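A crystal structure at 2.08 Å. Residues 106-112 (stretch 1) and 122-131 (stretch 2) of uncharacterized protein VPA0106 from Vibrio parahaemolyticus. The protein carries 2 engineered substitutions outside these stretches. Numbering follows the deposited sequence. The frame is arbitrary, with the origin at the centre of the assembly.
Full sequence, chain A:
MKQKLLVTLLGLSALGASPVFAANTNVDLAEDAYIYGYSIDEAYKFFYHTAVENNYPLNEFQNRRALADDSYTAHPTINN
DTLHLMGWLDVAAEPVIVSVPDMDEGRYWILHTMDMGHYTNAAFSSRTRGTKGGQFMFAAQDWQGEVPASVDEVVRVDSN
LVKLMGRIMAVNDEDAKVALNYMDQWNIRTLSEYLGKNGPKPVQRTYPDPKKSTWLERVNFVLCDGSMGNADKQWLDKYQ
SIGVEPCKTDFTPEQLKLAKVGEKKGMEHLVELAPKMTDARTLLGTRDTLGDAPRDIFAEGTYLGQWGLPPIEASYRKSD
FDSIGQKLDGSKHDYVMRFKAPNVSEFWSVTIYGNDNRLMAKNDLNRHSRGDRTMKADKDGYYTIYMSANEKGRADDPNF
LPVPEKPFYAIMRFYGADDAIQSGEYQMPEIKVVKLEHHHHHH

Stretch 1 106-112: GRYWILH
Stretch 2 (122-131) AAFSSRTRGT

Residues 109-112 and 122-125 form neighbouring antiparallel strands whose axes approach to 4.5 Å, with 162° between their N-to-C directions. The register pairs I110 with S125 (CA-CA 4.1 Å), L111 with F124 (CA-CA 5.1 Å) and H112 with A123 (CA-CA 4.6 Å). L111 and F124 are the hydrogen-bonded pair: L111 N donates to F124 O (2.7 Å, 171°), and F124 N to L111 O (3.0 Å, 136°). The flanking pairs contribute CA-H...O contacts, I110 CA to F124 O (3.2 Å) and A123 CA to L111 O (3.3 Å). Extended phi/psi persists through S125 (-165/170), then a short helix, 126-129, begins at S126 (-56/-32). S125 caps it, its OG accepting from R127 N at 3.0 Å, and G130 leaves it with positive phi (70/-133), a conformation that favours glycine.

S126 ties the helix start to the first strand. With chi1 p and CB pointing toward stretch 1, its OG accepts from W109 N (3.2 Å), while S126 N donates to W109 O (3.1 Å), though that oxygen is less surely placed.

W109, buried and with 108 Å² covered by stretch 2, adopts chi1 p and chi2 -88°, which sets one face of its indole against S125 CA and S126 N. S125 CA sits 3.8 Å from the centroid of the W109 six-membered ring, 9° off its normal, and S125 CB turns away from the ring. At the ring edge W109 NE1 donates to G130 O (2.9 Å). W109 CH2 lies 4.0 Å from R129 CD (R129 chi1 m).

On one sheet face L111 (t, p) meets F124 (m, chi2 -67°), L111 CD2 to F124 CD2 4.1 Å, with the leucine methyl at the phenyl edge. The other carries I110 (t, t), H112 (t, chi2 -147°), A123 and S125; I110 CB packs 3.5 Å from S125 CB. Altogether 571 Å² is buried.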

# COMPACT_ATOMS: atom_id res chain seq x y z
N GLY A 106 -7.26 -1.44 21.97
CA GLY A 106 -6.08 -0.62 21.74
C GLY A 106 -5.13 -1.04 20.63
O GLY A 106 -4.41 -0.20 20.10
N ARG A 107 -5.13 -2.32 20.25
CA ARG A 107 -4.22 -2.77 19.21
C ARG A 107 -4.65 -2.36 17.81
O ARG A 107 -5.78 -2.64 17.38
CB ARG A 107 -4.05 -4.29 19.27
CG ARG A 107 -2.93 -4.82 18.38
CD ARG A 107 -2.83 -6.32 18.45
NE ARG A 107 -2.61 -6.79 19.82
CZ ARG A 107 -1.46 -6.71 20.48
NH1 ARG A 107 -0.39 -6.17 19.90
NH2 ARG A 107 -1.38 -7.15 21.72
N TYR A 108 -3.76 -1.68 17.09
CA TYR A 108 -4.05 -1.26 15.73
C TYR A 108 -3.95 -2.47 14.81
O TYR A 108 -3.07 -3.32 14.97
CB TYR A 108 -3.05 -0.21 15.24
CG TYR A 108 -3.25 0.19 13.78
CD1 TYR A 108 -4.16 1.18 13.43
CD2 TYR A 108 -2.56 -0.46 12.76
CE1 TYR A 108 -4.39 1.51 12.09
CE2 TYR A 108 -2.78 -0.14 11.42
CZ TYR A 108 -3.70 0.84 11.09
OH TYR A 108 -3.94 1.16 9.77
N TRP A 109 -4.87 -2.55 13.85
CA TRP A 109 -4.86 -3.63 12.86
C TRP A 109 -5.61 -3.16 11.64
O TRP A 109 -6.45 -2.26 11.72
CB TRP A 109 -5.54 -4.90 13.40
CG TRP A 109 -6.99 -4.73 13.73
CD1 TRP A 109 -7.52 -4.31 14.92
CD2 TRP A 109 -8.10 -4.98 12.86
NE1 TRP A 109 -8.89 -4.28 14.84
CE2 TRP A 109 -9.28 -4.69 13.60
CE3 TRP A 109 -8.22 -5.42 11.54
CZ2 TRP A 109 -10.56 -4.83 13.04
CZ3 TRP A 109 -9.49 -5.56 10.99
CH2 TRP A 109 -10.64 -5.27 11.74
N ILE A 110 -5.30 -3.75 10.50
CA ILE A 110 -5.97 -3.37 9.27
C ILE A 110 -5.90 -4.49 8.23
O ILE A 110 -4.88 -5.17 8.10
CB ILE A 110 -5.35 -2.08 8.67
CG1 ILE A 110 -6.12 -1.65 7.43
CG2 ILE A 110 -3.87 -2.31 8.35
CD1 ILE A 110 -5.83 -0.23 7.01
N LEU A 111 -7.02 -4.70 7.54
CA LEU A 111 -7.09 -5.69 6.46
C LEU A 111 -7.23 -4.78 5.24
O LEU A 111 -8.22 -4.06 5.10
CB LEU A 111 -8.32 -6.59 6.61
CG LEU A 111 -8.67 -7.48 5.40
CD1 LEU A 111 -7.48 -8.34 5.01
CD2 LEU A 111 -9.87 -8.35 5.76
N HIS A 112 -6.23 -4.80 4.37
CA HIS A 112 -6.22 -3.94 3.20
C HIS A 112 -6.16 -4.73 1.89
O HIS A 112 -5.25 -5.54 1.70
CB HIS A 112 -5.01 -3.00 3.31
CG HIS A 112 -4.81 -2.11 2.13
ND1 HIS A 112 -3.56 -1.72 1.71
CD2 HIS A 112 -5.69 -1.50 1.31
CE1 HIS A 112 -3.68 -0.92 0.66
NE2 HIS A 112 -4.96 -0.77 0.40
N ALA A 122 -10.98 -2.31 -0.14
CA ALA A 122 -11.36 -2.64 1.23
C ALA A 122 -10.26 -2.24 2.20
O ALA A 122 -9.07 -2.43 1.93
CB ALA A 122 -11.66 -4.13 1.36
N ALA A 123 -10.67 -1.67 3.32
CA ALA A 123 -9.74 -1.26 4.37
C ALA A 123 -10.48 -1.39 5.69
O ALA A 123 -10.98 -0.40 6.23
CB ALA A 123 -9.30 0.18 4.15
N PHE A 124 -10.59 -2.62 6.19
CA PHE A 124 -11.25 -2.87 7.46
C PHE A 124 -10.18 -2.72 8.52
O PHE A 124 -9.10 -3.30 8.40
CB PHE A 124 -11.83 -4.28 7.50
CG PHE A 124 -12.89 -4.53 6.47
CD1 PHE A 124 -14.11 -3.87 6.54
CD2 PHE A 124 -12.66 -5.42 5.42
CE1 PHE A 124 -15.10 -4.08 5.57
CE2 PHE A 124 -13.64 -5.64 4.45
CZ PHE A 124 -14.86 -4.97 4.52
N SER A 125 -10.45 -1.95 9.57
CA SER A 125 -9.45 -1.77 10.60
C SER A 125 -9.96 -1.19 11.91
O SER A 125 -11.11 -0.73 12.01
CB SER A 125 -8.32 -0.87 10.09
OG SER A 125 -8.56 0.48 10.41
N SER A 126 -9.08 -1.23 12.90
CA SER A 126 -9.34 -0.71 14.24
C SER A 126 -9.75 0.76 14.18
O SER A 126 -10.54 1.22 15.00
CB SER A 126 -8.08 -0.86 15.08
OG SER A 126 -6.97 -0.26 14.42
N ARG A 127 -9.21 1.48 13.21
CA ARG A 127 -9.52 2.90 13.06
C ARG A 127 -11.02 3.14 12.96
O ARG A 127 -11.54 4.12 13.49
CB ARG A 127 -8.84 3.46 11.81
CG ARG A 127 -9.02 4.96 11.63
CD ARG A 127 -8.37 5.46 10.34
NE ARG A 127 -9.18 5.18 9.16
CZ ARG A 127 -10.21 5.91 8.76
NH1 ARG A 127 -10.57 6.99 9.45
NH2 ARG A 127 -10.89 5.57 7.67
N THR A 128 -11.71 2.23 12.28
CA THR A 128 -13.14 2.39 12.10
C THR A 128 -14.00 1.29 12.71
O THR A 128 -15.22 1.38 12.71
CB THR A 128 -13.49 2.54 10.59
OG1 THR A 128 -12.94 1.43 9.86
CG2 THR A 128 -12.92 3.83 10.03
N ARG A 129 -13.37 0.24 13.23
CA ARG A 129 -14.13 -0.86 13.84
C ARG A 129 -13.71 -1.15 15.28
O ARG A 129 -14.40 -1.88 15.99
CB ARG A 129 -13.95 -2.15 13.03
CG ARG A 129 -14.41 -2.10 11.59
CD ARG A 129 -14.07 -3.41 10.91
NE ARG A 129 -14.87 -4.52 11.43
CZ ARG A 129 -16.14 -4.75 11.10
NH1 ARG A 129 -16.77 -3.95 10.25
NH2 ARG A 129 -16.78 -5.79 11.62
N GLY A 130 -12.60 -0.57 15.71
CA GLY A 130 -12.13 -0.84 17.05
C GLY A 130 -11.64 -2.28 17.09
O GLY A 130 -10.92 -2.73 16.20
N THR A 131 -12.05 -3.02 18.11
CA THR A 131 -11.64 -4.41 18.28
C THR A 131 -12.42 -5.40 17.41
O THR A 131 -12.04 -6.56 17.29
CB THR A 131 -11.85 -4.86 19.73
OG1 THR A 131 -13.23 -4.71 20.08
CG2 THR A 131 -11.00 -4.03 20.69